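Local coordinates for Rx protein (Solanum tuberosum, PDB 4M70) that probably acts as an intracellular NB-LRR immune receptor that senses a pathogen avirulence factor and triggers the hypersensitive response, represented here by its N-terminal coiled-coil domain, at residues 30-33 / 34-38. Residues are numbered along the deposited sequence; the frame is centred on the assembly and turned at random.
Sequences PFYE and KLKSL
The first turns of the amphipathic helix 29-42 bring residues 30-33 under residues 34-38, and four successive i to i+4 backbone bonds tie them together. K34 N donates to P30 O at 2.9 Å, and the same step repeats for L35 on F31, K36 on Y32 and S37 on E33, each N-H pointing nearly straight at its oxygen. Proline suits the first turn: its ring nitrogen has no hydrogen to give, but its carbonyl still accepts from K34. The helical backbone sets each CB over the carbonyl oxygen four residues back; L35 CB lies 3.3 Å from F31 O, and K36 CB is 3.4 Å from Y32 O.

In the four-helix coiled-coil domain of Rx, this short helix lies against two others. F31, K34 and L35 touch L104 of helix 86-119, K34 presumably through its aliphatic part, while the branched, buried L35, a wholly apolar side chain suited to an interior position, also meets L13 and I17 of helix 4-24.

On the flank facing helix 4-24, Y32 and the exposed K36 stand one turn apart. With CG anti to the backbone N (chi1 -171°) and the chain extended beyond it, K36 runs out alongside the tyrosine ring, its CD reaching CE1 of Y32 at 4.5 Å, a loose, oblique approach by an aliphatic methylene. Both residues also touch M14 of helix 4-24, and the Y32 ring stacks on H18 there. The opposite charges of E33 and K36 do not meet: E33 OE2 is 5.6 Å from K36 NZ, too far for a salt bridge, so any attraction is probably weak. The exposed glutamate is bent at chi2 (-68°), and its OE2 instead accepts a hydrogen bond from NE2 of Q29, one turn back.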
ATOM      1  N   PRO A  30       1.823   0.880 -11.004  1.00 63.56           N
ATOM      2  CA  PRO A  30       0.960   2.016 -10.646  1.00 62.84           C
ATOM      3  C   PRO A  30       1.063   2.409  -9.172  1.00 59.00           C
ATOM      4  O   PRO A  30       1.068   3.608  -8.858  1.00 57.60           O
ATOM      5  CB  PRO A  30      -0.452   1.493 -10.952  1.00 56.37           C
ATOM      6  CG  PRO A  30      -0.313   0.003 -11.080  1.00 65.92           C
ATOM      7  CD  PRO A  30       1.046  -0.188 -11.659  1.00 67.05           C
ATOM      8  N   PHE A  31       1.160   1.417  -8.289  1.00 63.35           N
ATOM      9  CA  PHE A  31       1.346   1.686  -6.867  1.00 53.53           C
ATOM     10  C   PHE A  31       2.651   2.433  -6.647  1.00 50.51           C
ATOM     11  O   PHE A  31       2.703   3.408  -5.899  1.00 57.57           O
ATOM     12  CB  PHE A  31       1.377   0.389  -6.056  1.00 50.95           C
ATOM     13  CG  PHE A  31       0.087  -0.381  -6.067  1.00 57.13           C
ATOM     14  CD1 PHE A  31       0.002  -1.603  -6.711  1.00 56.34           C
ATOM     15  CD2 PHE A  31      -1.036   0.115  -5.426  1.00 52.97           C
ATOM     16  CE1 PHE A  31      -1.182  -2.320  -6.711  1.00 57.21           C
ATOM     17  CE2 PHE A  31      -2.222  -0.594  -5.418  1.00 54.20           C
ATOM     18  CZ  PHE A  31      -2.295  -1.814  -6.064  1.00 53.59           C
ATOM     19  N   TYR A  32       3.699   1.965  -7.313  1.00 48.45           N
ATOM     20  CA  TYR A  32       5.022   2.571  -7.230  1.00 52.25           C
ATOM     21  C   TYR A  32       4.963   4.047  -7.639  1.00 59.55           C
ATOM     22  O   TYR A  32       5.491   4.910  -6.940  1.00 56.95           O
ATOM     23  CB  TYR A  32       5.990   1.789  -8.121  1.00 47.17           C
ATOM     24  CG  TYR A  32       7.434   2.209  -8.032  1.00 57.95           C
ATOM     25  CD1 TYR A  32       7.965   3.140  -8.914  1.00 59.06           C
ATOM     26  CD2 TYR A  32       8.279   1.652  -7.077  1.00 52.94           C
ATOM     27  CE1 TYR A  32       9.295   3.518  -8.839  1.00 62.91           C
ATOM     28  CE2 TYR A  32       9.605   2.024  -6.995  1.00 55.61           C
ATOM     29  CZ  TYR A  32      10.109   2.957  -7.876  1.00 61.23           C
ATOM     30  OH  TYR A  32      11.435   3.326  -7.797  1.00 61.35           O
ATOM     31  N   GLU A  33       4.312   4.330  -8.765  1.00 59.93           N
ATOM     32  CA  GLU A  33       4.212   5.695  -9.282  1.00 53.85           C
ATOM     33  C   GLU A  33       3.396   6.601  -8.365  1.00 53.42           C
ATOM     34  O   GLU A  33       3.758   7.761  -8.135  1.00 58.80           O
ATOM     35  CB  GLU A  33       3.596   5.699 -10.684  1.00 58.23           C
ATOM     36  CG  GLU A  33       4.466   5.071 -11.766  1.00 62.42           C
ATOM     37  CD  GLU A  33       5.716   5.887 -12.051  1.00 74.80           C
ATOM     38  OE1 GLU A  33       5.706   7.108 -11.779  1.00 79.73           O
ATOM     39  OE2 GLU A  33       6.703   5.314 -12.561  1.00 78.07           O
ATOM     40  N   LYS A  34       2.297   6.070  -7.838  1.00 51.34           N
ATOM     41  CA  LYS A  34       1.475   6.838  -6.912  1.00 50.33           C
ATOM     42  C   LYS A  34       2.249   7.161  -5.636  1.00 51.76           C
ATOM     43  O   LYS A  34       2.174   8.279  -5.102  1.00 51.34           O
ATOM     44  CB  LYS A  34       0.197   6.067  -6.581  1.00 56.10           C
ATOM     45  CG  LYS A  34      -0.817   6.835  -5.762  1.00 59.52           C
ATOM     46  CD  LYS A  34      -2.046   5.977  -5.467  1.00 70.40           C
ATOM     47  CE  LYS A  34      -2.753   5.525  -6.742  1.00 70.98           C
ATOM     48  NZ  LYS A  34      -3.943   4.665  -6.453  1.00 73.53           N
ATOM     49  N   LEU A  35       3.034   6.189  -5.182  1.00 52.87           N
ATOM     50  CA  LEU A  35       3.865   6.365  -4.000  1.00 44.57           C
ATOM     51  C   LEU A  35       4.945   7.405  -4.200  1.00 51.10           C
ATOM     52  O   LEU A  35       5.147   8.276  -3.355  1.00 54.14           O
ATOM     53  CB  LEU A  35       4.532   5.044  -3.623  1.00 52.15           C
ATOM     54  CG  LEU A  35       3.843   4.159  -2.596  1.00 53.71           C
ATOM     55  CD1 LEU A  35       4.693   2.939  -2.341  1.00 50.91           C
ATOM     56  CD2 LEU A  35       3.652   4.944  -1.316  1.00 51.52           C
ATOM     57  N   LYS A  36       5.620   7.312  -5.340  1.00 55.17           N
ATOM     58  CA  LYS A  36       6.672   8.247  -5.711  1.00 56.38           C
ATOM     59  C   LYS A  36       6.112   9.659  -5.764  1.00 58.18           C
ATOM     60  O   LYS A  36       6.726  10.602  -5.262  1.00 60.94           O
ATOM     61  CB  LYS A  36       7.268   7.850  -7.062  1.00 61.39           C
ATOM     62  CG  LYS A  36       8.524   8.613  -7.457  1.00 58.68           C
ATOM     63  CD  LYS A  36       9.150   7.999  -8.696  1.00 60.55           C
ATOM     64  CE  LYS A  36      10.390   8.754  -9.132  1.00 70.99           C
ATOM     65  NZ  LYS A  36      11.066   8.076 -10.278  1.00 81.84           N
ATOM     66  N   SER A  37       4.952   9.800  -6.395  1.00 53.93           N
ATOM     67  CA  SER A  37       4.297  11.099  -6.506  1.00 51.99           C
ATOM     68  C   SER A  37       3.925  11.686  -5.139  1.00 59.39           C
ATOM     69  O   SER A  37       4.164  12.875  -4.868  1.00 61.16           O
ATOM     70  CB  SER A  37       3.057  10.976  -7.387  1.00 49.26           C
ATOM     71  OG  SER A  37       2.418  12.228  -7.546  1.00 68.73           O
ATOM     72  N   LEU A  38       3.380  10.844  -4.262  1.00 57.77           N
ATOM     73  CA  LEU A  38       3.016  11.300  -2.926  1.00 53.34           C
ATOM     74  C   LEU A  38       4.263  11.707  -2.139  1.00 56.97           C
ATOM     75  O   LEU A  38       4.246  12.685  -1.371  1.00 54.67           O
ATOM     76  CB  LEU A  38       2.237  10.208  -2.187  1.00 51.87           C
ATOM     77  CG  LEU A  38       0.816   9.936  -2.693  1.00 57.73           C
ATOM     78  CD1 LEU A  38       0.275   8.620  -2.151  1.00 46.88           C
ATOM     79  CD2 LEU A  38      -0.115  11.088  -2.329  1.00 49.28           C
TER